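Local coordinates for uncharacterized protein (Pediococcus pentosaceus, PDB 3QKB), which is of unknown function but belongs to the DUF74 family of putative heavy-metal-binding domains, and assembles from five copies, at residues A[42-47]-A[95-100]; A[78-83]-A[105-110]; A[85-90]-A[99-104]. All coordinates share one frame; numbering follows the deposited sequence.

Interaction 1. Residues A[42-47]-A[95-100]; sequences SLMLAS and PKFLVV
Met44 and Phe97 form a non-hydrogen-bonded pair in the antiparallel ladder between strands 31-44 and 94-109, just where the second strand carries a classic beta bulge, Lys96 and Phe97 both facing Val89. Their side chains lie alongside each other and point the same way. The methyl CE of Met44, a selenomethionine, sits 3.4 Å from CZ of Phe97. SE of Met44 is 5.4 Å from the centroid of the Phe97 ring and 52° off the normal, an oblique Met-aromatic contact. One face of this ring receives CG of Lys96 near the rim, and Tyr53 of the second subunit also meets the ring, with the planes at about 60°.

On the sheet face of Leu98, Leu45 crosses that residue at roughly a right angle, and Leu45 CD1 comes within 3.8 Å of Leu98 CD2. Phe56 and Leu59 of helix 56-73 also pack on Leu98.

The backbones of Leu43 and Leu98 exchange N-H...O bonds in both directions, and Leu45 N donates to Lys96 O at 2.7 Å. A bend at the second torsion of Lys96 (chi2 77°) carries its chain obliquely across Met44, and NZ of Lys96 donates to O of Leu45 at 3.3 Å, nearly in line with the carbonyl.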
ATOM      1  N   SER A  42      17.504   0.815   6.672  1.00 42.33           N
ATOM      2  CA  SER A  42      17.126   0.508   8.032  1.00 41.66           C
ATOM      3  C   SER A  42      18.073   1.128   9.060  1.00 43.65           C
ATOM      4  O   SER A  42      19.214   1.519   8.721  1.00 46.07           O
ATOM      5  CB  SER A  42      17.072  -1.011   8.231  1.00 41.25           C
ATOM      6  OG  SER A  42      18.376  -1.584   8.223  1.00 43.40           O
ATOM      7  N   LEU A  43      17.591   1.234  10.299  1.00 42.82           N
ATOM      8  CA  LEU A  43      18.432   1.613  11.413  1.00 45.34           C
ATOM      9  C   LEU A  43      17.990   0.933  12.674  1.00 44.88           C
ATOM     10  O   LEU A  43      16.875   0.506  12.768  1.00 42.83           O
ATOM     11  CB  LEU A  43      18.458   3.142  11.596  1.00 46.92           C
ATOM     12  CG  LEU A  43      17.176   3.883  11.977  1.00 45.96           C
ATOM     13  CD1 LEU A  43      16.898   3.774  13.470  1.00 46.37           C
ATOM     14  CD2 LEU A  43      17.296   5.380  11.550  1.00 46.61           C
HETATM   15  N   MSE A  44      18.899   0.862  13.645  1.00 47.55           N
HETATM   16  CA  MSE A  44      18.644   0.250  14.940  1.00 47.76           C
HETATM   17  C   MSE A  44      18.412   1.347  15.982  1.00 49.48           C
HETATM   18  O   MSE A  44      19.246   2.245  16.124  1.00 51.70           O
HETATM   19  CB  MSE A  44      19.840  -0.621  15.361  1.00 49.77           C
HETATM   20  CG  MSE A  44      19.599  -1.479  16.596  1.00 49.40           C
HETATM   21 SE   MSE A  44      21.214  -2.326  17.239  0.75 48.85          SE
HETATM   22  CE  MSE A  44      20.826  -4.118  16.720  1.00 50.58           C
ATOM     23  N   LEU A  45      17.298   1.239  16.722  1.00 48.89           N
ATOM     24  CA  LEU A  45      16.954   2.173  17.794  1.00 50.96           C
ATOM     25  C   LEU A  45      17.699   1.832  19.087  1.00 54.50           C
ATOM     26  O   LEU A  45      17.843   0.645  19.426  1.00 54.85           O
ATOM     27  CB  LEU A  45      15.464   2.143  18.069  1.00 48.97           C
ATOM     28  CG  LEU A  45      14.520   2.650  16.957  1.00 47.38           C
ATOM     29  CD1 LEU A  45      13.108   2.191  17.215  1.00 45.24           C
ATOM     30  CD2 LEU A  45      14.596   4.189  16.824  1.00 47.56           C
ATOM     31  N   ALA A  46      18.179   2.868  19.803  1.00 58.07           N
ATOM     32  CA  ALA A  46      18.594   2.713  21.217  1.00 61.28           C
ATOM     33  C   ALA A  46      17.351   2.492  22.059  1.00 61.05           C
ATOM     34  O   ALA A  46      16.254   2.914  21.668  1.00 59.28           O
ATOM     35  CB  ALA A  46      19.342   3.930  21.709  1.00 64.59           C
ATOM     36  N   SER A  47      17.523   1.851  23.218  1.00 63.54           N
ATOM     37  CA  SER A  47      16.395   1.551  24.141  1.00 64.34           C
ATOM     38  C   SER A  47      15.576   2.790  24.498  1.00 65.64           C
ATOM     39  O   SER A  47      14.343   2.747  24.547  1.00 64.15           O
ATOM     40  CB  SER A  47      16.907   0.942  25.447  1.00 67.10           C
ATOM     41  OG  SER A  47      17.931   0.006  25.213  1.00 70.11           O
ATOM     42  N   PRO A  95      10.455  -2.087  20.220  1.00 43.36           N
ATOM     43  CA  PRO A  95      10.896  -1.684  18.894  1.00 42.01           C
ATOM     44  C   PRO A  95      12.391  -1.567  18.850  1.00 43.03           C
ATOM     45  O   PRO A  95      12.972  -0.934  19.739  1.00 45.23           O
ATOM     46  CB  PRO A  95      10.286  -0.300  18.725  1.00 42.13           C
ATOM     47  CG  PRO A  95       9.267  -0.204  19.718  1.00 43.00           C
ATOM     48  CD  PRO A  95       9.549  -1.101  20.808  1.00 43.94           C
ATOM     49  N   LYS A  96      13.015  -2.229  17.876  1.00 42.40           N
ATOM     50  CA  LYS A  96      14.495  -2.246  17.742  1.00 44.02           C
ATOM     51  C   LYS A  96      14.979  -1.779  16.376  1.00 42.90           C
ATOM     52  O   LYS A  96      16.023  -1.164  16.319  1.00 44.97           O
ATOM     53  CB  LYS A  96      15.051  -3.637  18.033  1.00 45.25           C
ATOM     54  CG  LYS A  96      16.557  -3.720  18.265  1.00 49.93           C
ATOM     55  CD  LYS A  96      16.934  -3.220  19.680  1.00 56.90           C
ATOM     56  CE  LYS A  96      18.456  -3.068  19.893  1.00 61.11           C
ATOM     57  NZ  LYS A  96      18.718  -2.092  20.989  1.00 64.10           N
ATOM     58  N   PHE A  97      14.260  -2.091  15.282  1.00 40.26           N
ATOM     59  CA  PHE A  97      14.636  -1.605  13.945  1.00 39.25           C
ATOM     60  C   PHE A  97      13.487  -0.896  13.246  1.00 37.54           C
ATOM     61  O   PHE A  97      12.335  -1.346  13.309  1.00 36.39           O
ATOM     62  CB  PHE A  97      15.110  -2.735  13.054  1.00 38.92           C
ATOM     63  CG  PHE A  97      16.179  -3.553  13.648  1.00 41.02           C
ATOM     64  CD1 PHE A  97      17.501  -3.182  13.516  1.00 42.82           C
ATOM     65  CD2 PHE A  97      15.873  -4.711  14.354  1.00 40.95           C
ATOM     66  CE1 PHE A  97      18.509  -3.953  14.084  1.00 45.58           C
ATOM     67  CE2 PHE A  97      16.881  -5.489  14.924  1.00 42.73           C
ATOM     68  CZ  PHE A  97      18.195  -5.106  14.798  1.00 44.71           C
ATOM     69  N   LEU A  98      13.817   0.219  12.585  1.00 37.62           N
ATOM     70  CA  LEU A  98      12.937   0.904  11.665  1.00 36.17           C
ATOM     71  C   LEU A  98      13.433   0.577  10.255  1.00 36.05           C
ATOM     72  O   LEU A  98      14.590   0.711   9.969  1.00 37.92           O
ATOM     73  CB  LEU A  98      12.965   2.415  11.923  1.00 37.04           C
ATOM     74  CG  LEU A  98      12.607   2.900  13.342  1.00 37.72           C
ATOM     75  CD1 LEU A  98      12.531   4.442  13.408  1.00 37.40           C
ATOM     76  CD2 LEU A  98      11.295   2.263  13.843  1.00 33.98           C
ATOM     77  N   VAL A  99      12.536   0.122   9.399  1.00 34.70           N
ATOM     78  CA  VAL A  99      12.867  -0.334   8.055  1.00 34.27           C
ATOM     79  C   VAL A  99      11.948   0.374   7.047  1.00 33.89           C
ATOM     80  O   VAL A  99      10.731   0.408   7.251  1.00 33.33           O
ATOM     81  CB  VAL A  99      12.641  -1.858   7.943  1.00 33.78           C
ATOM     82  CG1 VAL A  99      12.966  -2.390   6.493  1.00 32.39           C
ATOM     83  CG2 VAL A  99      13.435  -2.580   9.042  1.00 33.41           C
ATOM     84  N   VAL A 100      12.545   0.971   6.012  1.00 34.79           N
ATOM     85  CA  VAL A 100      11.822   1.465   4.834  1.00 34.60           C
ATOM     86  C   VAL A 100      12.216   0.634   3.610  1.00 35.28           C
ATOM     87  O   VAL A 100      13.402   0.320   3.432  1.00 36.58           O
ATOM     88  CB  VAL A 100      12.151   2.947   4.549  1.00 35.74           C
ATOM     89  CG1 VAL A 100      11.652   3.355   3.146  1.00 34.60           C
ATOM     90  CG2 VAL A 100      11.540   3.822   5.604  1.00 35.18           C
TER

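Interaction 2. Residues A[78-83]-A[105-110]; sequences GIIGLK and TVILID
Ile80 and Ile107 meet through matching first torsions: each sets CG1 between its backbone N and carbonyl carbon (chi1 67° in Ile80, 61° in Ile107), which turns CG2 anti to the carbonyl carbon. The two side chains share one face of the sheet and cross at about a right angle, so the branch of each touches the long arm of the other. CG2 of Ile80 lies 3.4 Å from CD1 of Ile107, and CD1 of Ile80 lies 3.9 Å from CG2 of Ile107. CG1 of Ile80 also rests 4.0 Å from CB of Thr105, its direct partner across the ladder. An alanine in place of Ile80 is likely to leave CD1 and CG2 of Ile107 without their neighbours and open a gap on this face.

On the other face Ile79 meets Val106 more lightly, CG1 of Ile79 standing 4.1 Å from CG2 of Val106, and Leu67 and Ala71 of helix 56-73 pack against this pair.

Three backbone bonds fix the register. Ile107 N donates to Gly78 O at 3.0 Å, while Ile80 and Thr105 bond reciprocally, Ile80 N reaching Thr105 O at 2.8 Å and Thr105 N reaching Ile80 O at 2.7 Å. The hydroxyl of Thr105 finds its main partner across the subunit boundary, in the backbone N of Thr24 of the second subunit.

The short strand axes run at 125°, well away from a flat antiparallel pairing, and at Gly81 the chain turns a corner with a positive phi that favours glycine. The pairing belongs to the end of the beta hairpin of strands 78-91 and 94-109 that lies away from its turn, where the strands are strongly twisted against each other before the first turns its corner at Gly81.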
ATOM      1  N   GLY A  78      14.475   9.394 -14.910  1.00 78.34           N
ATOM      2  CA  GLY A  78      13.894   9.417 -13.569  1.00 74.88           C
ATOM      3  C   GLY A  78      13.048   8.215 -13.219  1.00 70.36           C
ATOM      4  O   GLY A  78      13.034   7.227 -13.952  1.00 70.10           O
ATOM      5  N   ILE A  79      12.348   8.321 -12.083  1.00 66.77           N
ATOM      6  CA  ILE A  79      11.593   7.219 -11.481  1.00 62.38           C
ATOM      7  C   ILE A  79      10.141   7.643 -11.358  1.00 60.54           C
ATOM      8  O   ILE A  79       9.848   8.660 -10.726  1.00 60.77           O
ATOM      9  CB  ILE A  79      12.131   6.859 -10.069  1.00 60.96           C
ATOM     10  CG1 ILE A  79      13.565   6.296 -10.163  1.00 61.96           C
ATOM     11  CG2 ILE A  79      11.210   5.858  -9.375  1.00 57.29           C
ATOM     12  CD1 ILE A  79      14.299   6.241  -8.841  1.00 60.46           C
ATOM     13  N   ILE A  80       9.235   6.871 -11.961  1.00 58.67           N
ATOM     14  CA  ILE A  80       7.794   7.053 -11.747  1.00 56.89           C
ATOM     15  C   ILE A  80       7.250   5.947 -10.858  1.00 53.89           C
ATOM     16  O   ILE A  80       7.893   4.884 -10.694  1.00 53.18           O
ATOM     17  CB  ILE A  80       7.014   7.119 -13.071  1.00 58.14           C
ATOM     18  CG1 ILE A  80       7.025   5.774 -13.838  1.00 57.83           C
ATOM     19  CG2 ILE A  80       7.591   8.210 -13.921  1.00 60.17           C
ATOM     20  CD1 ILE A  80       6.115   5.776 -15.060  1.00 59.76           C
ATOM     21  N   GLY A  81       6.062   6.187 -10.297  1.00 52.38           N
ATOM     22  CA  GLY A  81       5.337   5.160  -9.562  1.00 49.74           C
ATOM     23  C   GLY A  81       5.950   4.800  -8.224  1.00 47.64           C
ATOM     24  O   GLY A  81       5.792   3.675  -7.785  1.00 47.12           O
ATOM     25  N   LEU A  82       6.645   5.742  -7.570  1.00 46.77           N
ATOM     26  CA  LEU A  82       7.265   5.465  -6.273  1.00 44.38           C
ATOM     27  C   LEU A  82       6.217   5.086  -5.239  1.00 42.17           C
ATOM     28  O   LEU A  82       5.170   5.733  -5.135  1.00 42.31           O
ATOM     29  CB  LEU A  82       8.053   6.677  -5.763  1.00 45.87           C
ATOM     30  CG  LEU A  82       8.760   6.574  -4.390  1.00 44.72           C
ATOM     31  CD1 LEU A  82       9.754   5.420  -4.344  1.00 43.40           C
ATOM     32  CD2 LEU A  82       9.435   7.905  -4.061  1.00 46.26           C
ATOM     33  N   LYS A  83       6.496   4.007  -4.515  1.00 39.95           N
ATOM     34  CA  LYS A  83       5.807   3.680  -3.266  1.00 38.47           C
ATOM     35  C   LYS A  83       6.834   3.302  -2.198  1.00 37.05           C
ATOM     36  O   LYS A  83       7.984   2.963  -2.515  1.00 37.11           O
ATOM     37  CB  LYS A  83       4.832   2.525  -3.464  1.00 37.75           C
ATOM     38  CG  LYS A  83       3.729   2.780  -4.482  1.00 40.05           C
ATOM     39  CD  LYS A  83       2.716   3.900  -4.073  1.00 41.94           C
ATOM     40  CE  LYS A  83       1.785   4.321  -5.263  1.00 45.09           C
ATOM     41  NZ  LYS A  83       2.471   4.500  -6.658  1.00 47.40           N
ATOM     42  N   THR A 105       9.410   2.626 -10.893  1.00 50.91           N
ATOM     43  CA  THR A 105       9.758   2.265 -12.268  1.00 53.80           C
ATOM     44  C   THR A 105      10.700   3.293 -12.876  1.00 56.85           C
ATOM     45  O   THR A 105      10.348   4.457 -12.976  1.00 57.40           O
ATOM     46  CB  THR A 105       8.500   2.146 -13.131  1.00 54.03           C
ATOM     47  OG1 THR A 105       7.575   1.264 -12.487  1.00 52.42           O
ATOM     48  CG2 THR A 105       8.848   1.604 -14.511  1.00 55.83           C
ATOM     49  N   VAL A 106      11.889   2.853 -13.287  1.00 59.80           N
ATOM     50  CA  VAL A 106      12.853   3.725 -13.937  1.00 63.59           C
ATOM     51  C   VAL A 106      12.483   3.854 -15.407  1.00 66.95           C
ATOM     52  O   VAL A 106      12.343   2.836 -16.085  1.00 67.60           O
ATOM     53  CB  VAL A 106      14.259   3.170 -13.856  1.00 64.91           C
ATOM     54  CG1 VAL A 106      15.229   4.081 -14.605  1.00 67.92           C
ATOM     55  CG2 VAL A 106      14.676   3.025 -12.410  1.00 63.46           C
ATOM     56  N   ILE A 107      12.342   5.102 -15.889  1.00 70.19           N
ATOM     57  CA  ILE A 107      11.958   5.392 -17.280  1.00 73.47           C
ATOM     58  C   ILE A 107      12.990   6.276 -17.990  1.00 78.31           C
ATOM     59  O   ILE A 107      13.860   6.878 -17.342  1.00 78.92           O
ATOM     60  CB  ILE A 107      10.537   6.037 -17.370  1.00 72.60           C
ATOM     61  CG1 ILE A 107      10.444   7.371 -16.613  1.00 72.55           C
ATOM     62  CG2 ILE A 107       9.502   5.096 -16.816  1.00 69.39           C
ATOM     63  CD1 ILE A 107       9.151   8.126 -16.913  1.00 72.29           C
ATOM     64  N   LEU A 108      12.882   6.318 -19.326  1.00 82.58           N
ATOM     65  CA  LEU A 108      13.669   7.202 -20.209  1.00 87.36           C
ATOM     66  C   LEU A 108      12.690   7.940 -21.141  1.00 89.62           C
ATOM     67  O   LEU A 108      11.900   7.299 -21.841  1.00 89.45           O
ATOM     68  CB  LEU A 108      14.665   6.372 -21.034  1.00 89.76           C
ATOM     69  CG  LEU A 108      15.687   7.083 -21.957  1.00 94.58           C
ATOM     70  CD1 LEU A 108      16.610   8.054 -21.209  1.00 95.56           C
ATOM     71  CD2 LEU A 108      16.532   6.055 -22.708  1.00 96.85           C
ATOM     72  N   ILE A 109      12.762   9.276 -21.151  1.00 92.50           N
ATOM     73  CA  ILE A 109      11.796  10.133 -21.880  1.00 94.76           C
ATOM     74  C   ILE A 109      12.072  10.039 -23.415  1.00 98.19           C
ATOM     75  O   ILE A 109      13.178   9.678 -23.795  1.00100.09           O
ATOM     76  CB  ILE A 109      11.872  11.608 -21.349  1.00 96.45           C
ATOM     77  CG1 ILE A 109      11.629  11.656 -19.831  1.00 93.52           C
ATOM     78  CG2 ILE A 109      10.869  12.520 -22.044  1.00 98.85           C
ATOM     79  N   ASP A 110      11.079  10.367 -24.269  1.00 98.87           N
ATOM     80  CA  ASP A 110      11.017   9.939 -25.704  1.00100.81           C
ATOM     81  C   ASP A 110      10.782   8.422 -25.773  1.00 98.50           C
ATOM     82  O   ASP A 110       9.647   7.952 -25.818  1.00 96.03           O
ATOM     83  CB  ASP A 110      12.277  10.317 -26.569  1.00104.77           C
ATOM     84  CG  ASP A 110      12.647  11.824 -26.516  1.00107.16           C
ATOM     85  OD1 ASP A 110      12.145  12.543 -25.621  1.00106.03           O
ATOM     86  OD2 ASP A 110      13.458  12.273 -27.378  1.00106.98           O
TER

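Interaction 3. Residues A[85-90]-A[99-104]; sequences NTEVVE and VVHGYG
His101 and Asn85 form a hydrogen-bonded antiparallel pair, and the histidine side chain can be traced from there to the carboxylate of Glu87. CB of His101 stands 3.9 Å from O of Asn85, the same oxygen that takes the backbone N-H of His101. Farther along, CD2 of His101, at the ring edge, meets CB of Asn85 at 3.8 Å. ND1 is bonded to OG1 of Thr40 on strand 31-44. NE2 of His101, at the tip, donates to OE1 of Glu87 at 2.5 Å, a His-carboxylate hydrogen bond that uses the syn lone pair of OE1, the oxygen lying 16° out of the ring plane.

Glu87 is brought there by a bend at its second torsion (chi2 94°), and the carboxylate and imidazole planes are 30° apart, nearly coplanar. OE1 of Glu87 also rests 3.7 Å from CG1 of Val99, while OE2 bonds to the hydroxyl of Thr86 of the second subunit. With bonds on both nitrogens, the rotation of the imidazole is fixed from two strands. OD1 of Asn85 approaches the edge of Tyr103, 4.0 Å from CE1, and ND2 of the same amide bonds to the backbone O of Tyr84 of the second subunit.

On the opposite sheet face, CG2 of Thr86 and CG2 of Val100 lie side by side, 3.9 Å apart. Phe56 of helix 56-73 packs on both, joined by Phe60 at Thr86 and Leu59 at Val100. The hairpin thus lies between this helix and the second subunit, with strand 94-109 in the sheet between 78-91 and 31-44.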
ATOM      1  N   ASN A  85       7.065   0.886   1.448  1.00 30.91           N
ATOM      2  CA  ASN A  85       6.595   0.071   2.568  1.00 30.06           C
ATOM      3  C   ASN A  85       7.441   0.412   3.786  1.00 29.80           C
ATOM      4  O   ASN A  85       8.638   0.692   3.643  1.00 30.89           O
ATOM      5  CB  ASN A  85       6.710  -1.426   2.247  1.00 30.00           C
ATOM      6  CG  ASN A  85       5.848  -1.847   1.065  1.00 30.29           C
ATOM      7  OD1 ASN A  85       5.120  -1.026   0.477  1.00 32.92           O
ATOM      8  ND2 ASN A  85       5.915  -3.129   0.716  1.00 30.64           N
ATOM      9  N   THR A  86       6.826   0.371   4.972  1.00 28.86           N
ATOM     10  CA  THR A  86       7.510   0.595   6.243  1.00 28.58           C
ATOM     11  C   THR A  86       7.217  -0.538   7.223  1.00 28.25           C
ATOM     12  O   THR A  86       6.116  -1.097   7.224  1.00 27.83           O
ATOM     13  CB  THR A  86       7.083   1.935   6.878  1.00 29.58           C
ATOM     14  OG1 THR A  86       5.662   2.096   6.771  1.00 28.81           O
ATOM     15  CG2 THR A  86       7.747   3.082   6.194  1.00 30.00           C
ATOM     16  N   GLU A  87       8.211  -0.879   8.053  1.00 28.73           N
ATOM     17  CA  GLU A  87       8.003  -1.771   9.227  1.00 28.62           C
ATOM     18  C   GLU A  87       8.704  -1.254  10.460  1.00 29.36           C
ATOM     19  O   GLU A  87       9.770  -0.619  10.353  1.00 30.52           O
ATOM     20  CB  GLU A  87       8.529  -3.184   8.962  1.00 28.88           C
ATOM     21  CG  GLU A  87       7.804  -3.965   7.852  1.00 27.85           C
ATOM     22  CD  GLU A  87       8.462  -3.842   6.499  1.00 28.80           C
ATOM     23  OE1 GLU A  87       9.699  -4.020   6.405  1.00 29.39           O
ATOM     24  OE2 GLU A  87       7.741  -3.600   5.525  1.00 30.19           O
ATOM     25  N   VAL A  88       8.103  -1.511  11.625  1.00 29.31           N
ATOM     26  CA  VAL A  88       8.752  -1.321  12.910  1.00 30.50           C
ATOM     27  C   VAL A  88       8.952  -2.688  13.506  1.00 31.23           C
ATOM     28  O   VAL A  88       7.991  -3.329  13.928  1.00 31.35           O
ATOM     29  CB  VAL A  88       7.929  -0.436  13.847  1.00 31.41           C
ATOM     30  CG1 VAL A  88       8.635  -0.262  15.224  1.00 31.22           C
ATOM     31  CG2 VAL A  88       7.698   0.901  13.193  1.00 31.02           C
ATOM     32  N   VAL A  89      10.210  -3.138  13.516  1.00 32.46           N
ATOM     33  CA  VAL A  89      10.562  -4.497  13.906  1.00 33.32           C
ATOM     34  C   VAL A  89      10.896  -4.532  15.393  1.00 35.49           C
ATOM     35  O   VAL A  89      11.689  -3.721  15.867  1.00 35.89           O
ATOM     36  CB  VAL A  89      11.753  -5.044  13.090  1.00 33.58           C
ATOM     37  CG1 VAL A  89      12.062  -6.420  13.528  1.00 33.23           C
ATOM     38  CG2 VAL A  89      11.443  -5.023  11.587  1.00 31.01           C
ATOM     39  N   GLU A  90      10.264  -5.463  16.114  1.00 37.19           N
ATOM     40  CA  GLU A  90      10.390  -5.560  17.561  1.00 39.88           C
ATOM     41  C   GLU A  90      11.369  -6.693  17.894  1.00 41.83           C
ATOM     42  O   GLU A  90      11.389  -7.691  17.194  1.00 43.37           O
ATOM     43  CB  GLU A  90       9.024  -5.800  18.216  1.00 40.25           C
ATOM     44  CG  GLU A  90       8.064  -4.586  18.141  1.00 42.30           C
ATOM     45  CD  GLU A  90       6.550  -4.962  18.149  1.00 46.38           C
ATOM     46  OE1 GLU A  90       6.177  -6.014  18.740  1.00 50.98           O
ATOM     47  OE2 GLU A  90       5.735  -4.194  17.549  1.00 46.73           O
ATOM     48  N   VAL A  99      12.536   0.122   9.399  1.00 34.70           N
ATOM     49  CA  VAL A  99      12.867  -0.334   8.055  1.00 34.27           C
ATOM     50  C   VAL A  99      11.948   0.374   7.047  1.00 33.89           C
ATOM     51  O   VAL A  99      10.731   0.408   7.251  1.00 33.33           O
ATOM     52  CB  VAL A  99      12.641  -1.858   7.943  1.00 33.78           C
ATOM     53  CG1 VAL A  99      12.966  -2.390   6.493  1.00 32.39           C
ATOM     54  CG2 VAL A  99      13.435  -2.580   9.042  1.00 33.41           C
ATOM     55  N   VAL A 100      12.545   0.971   6.012  1.00 34.79           N
ATOM     56  CA  VAL A 100      11.822   1.465   4.834  1.00 34.60           C
ATOM     57  C   VAL A 100      12.216   0.634   3.610  1.00 35.28           C
ATOM     58  O   VAL A 100      13.402   0.320   3.432  1.00 36.58           O
ATOM     59  CB  VAL A 100      12.151   2.947   4.549  1.00 35.74           C
ATOM     60  CG1 VAL A 100      11.652   3.355   3.146  1.00 34.60           C
ATOM     61  CG2 VAL A 100      11.540   3.822   5.604  1.00 35.18           C
ATOM     62  N   HIS A 101      11.227   0.268   2.791  1.00 34.67           N
ATOM     63  CA  HIS A 101      11.475  -0.214   1.435  1.00 35.38           C
ATOM     64  C   HIS A 101      10.903   0.783   0.484  1.00 36.06           C
ATOM     65  O   HIS A 101       9.740   1.138   0.615  1.00 35.81           O
ATOM     66  CB  HIS A 101      10.779  -1.544   1.195  1.00 34.88           C
ATOM     67  CG  HIS A 101      10.922  -2.496   2.318  1.00 34.21           C
ATOM     68  ND1 HIS A 101      12.082  -3.202   2.536  1.00 34.83           N
ATOM     69  CD2 HIS A 101      10.070  -2.838   3.310  1.00 33.03           C
ATOM     70  CE1 HIS A 101      11.937  -3.935   3.621  1.00 37.03           C
ATOM     71  NE2 HIS A 101      10.728  -3.730   4.110  1.00 34.88           N
ATOM     72  N   GLY A 102      11.704   1.224  -0.480  1.00 37.79           N
ATOM     73  CA  GLY A 102      11.225   2.084  -1.577  1.00 38.56           C
ATOM     74  C   GLY A 102      11.291   1.333  -2.896  1.00 39.27           C
ATOM     75  O   GLY A 102      12.242   0.575  -3.123  1.00 40.34           O
ATOM     76  N   TYR A 103      10.300   1.529  -3.763  1.00 39.27           N
ATOM     77  CA  TYR A 103      10.379   0.972  -5.111  1.00 40.65           C
ATOM     78  C   TYR A 103       9.626   1.794  -6.118  1.00 41.95           C
ATOM     79  O   TYR A 103       8.760   2.582  -5.761  1.00 41.47           O
ATOM     80  CB  TYR A 103       9.884  -0.470  -5.137  1.00 39.97           C
ATOM     81  CG  TYR A 103       8.410  -0.657  -4.833  1.00 37.99           C
ATOM     82  CD1 TYR A 103       7.950  -0.718  -3.519  1.00 36.97           C
ATOM     83  CD2 TYR A 103       7.489  -0.825  -5.847  1.00 38.05           C
ATOM     84  CE1 TYR A 103       6.580  -0.916  -3.219  1.00 36.18           C
ATOM     85  CE2 TYR A 103       6.110  -1.019  -5.565  1.00 38.01           C
ATOM     86  CZ  TYR A 103       5.668  -1.052  -4.248  1.00 36.42           C
ATOM     87  OH  TYR A 103       4.317  -1.252  -3.973  1.00 35.64           O
ATOM     88  N   GLY A 104       9.993   1.619  -7.385  1.00 44.33           N
ATOM     89  CA  GLY A 104       9.409   2.403  -8.483  1.00 46.40           C
ATOM     90  C   GLY A 104       9.898   1.965  -9.847  1.00 48.72           C
ATOM     91  O   GLY A 104      10.696   1.038  -9.947  1.00 49.44           O
TER

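Counted from the N terminus, the end of strand 31-44 meets 95-100 in interaction 1, closing a loop that holds helix 56-73 and the whole of strand 78-91. Interaction 2 starts within that loop at 78-83 and closes beyond it at 105-110, so the two cross. Interaction 3 joins 85-90 to 99-104 wholly within the span of interaction 2, nearer the turn of the same hairpin. Interactions 1 and 3 share Val99 and Val100, so strand 94-109 is gripped from both neighbouring strands. Centres of interactions 1 and 2 lie about 29 Å apart, on opposite sides of the chain's centre, and all three contacts touch the second subunit.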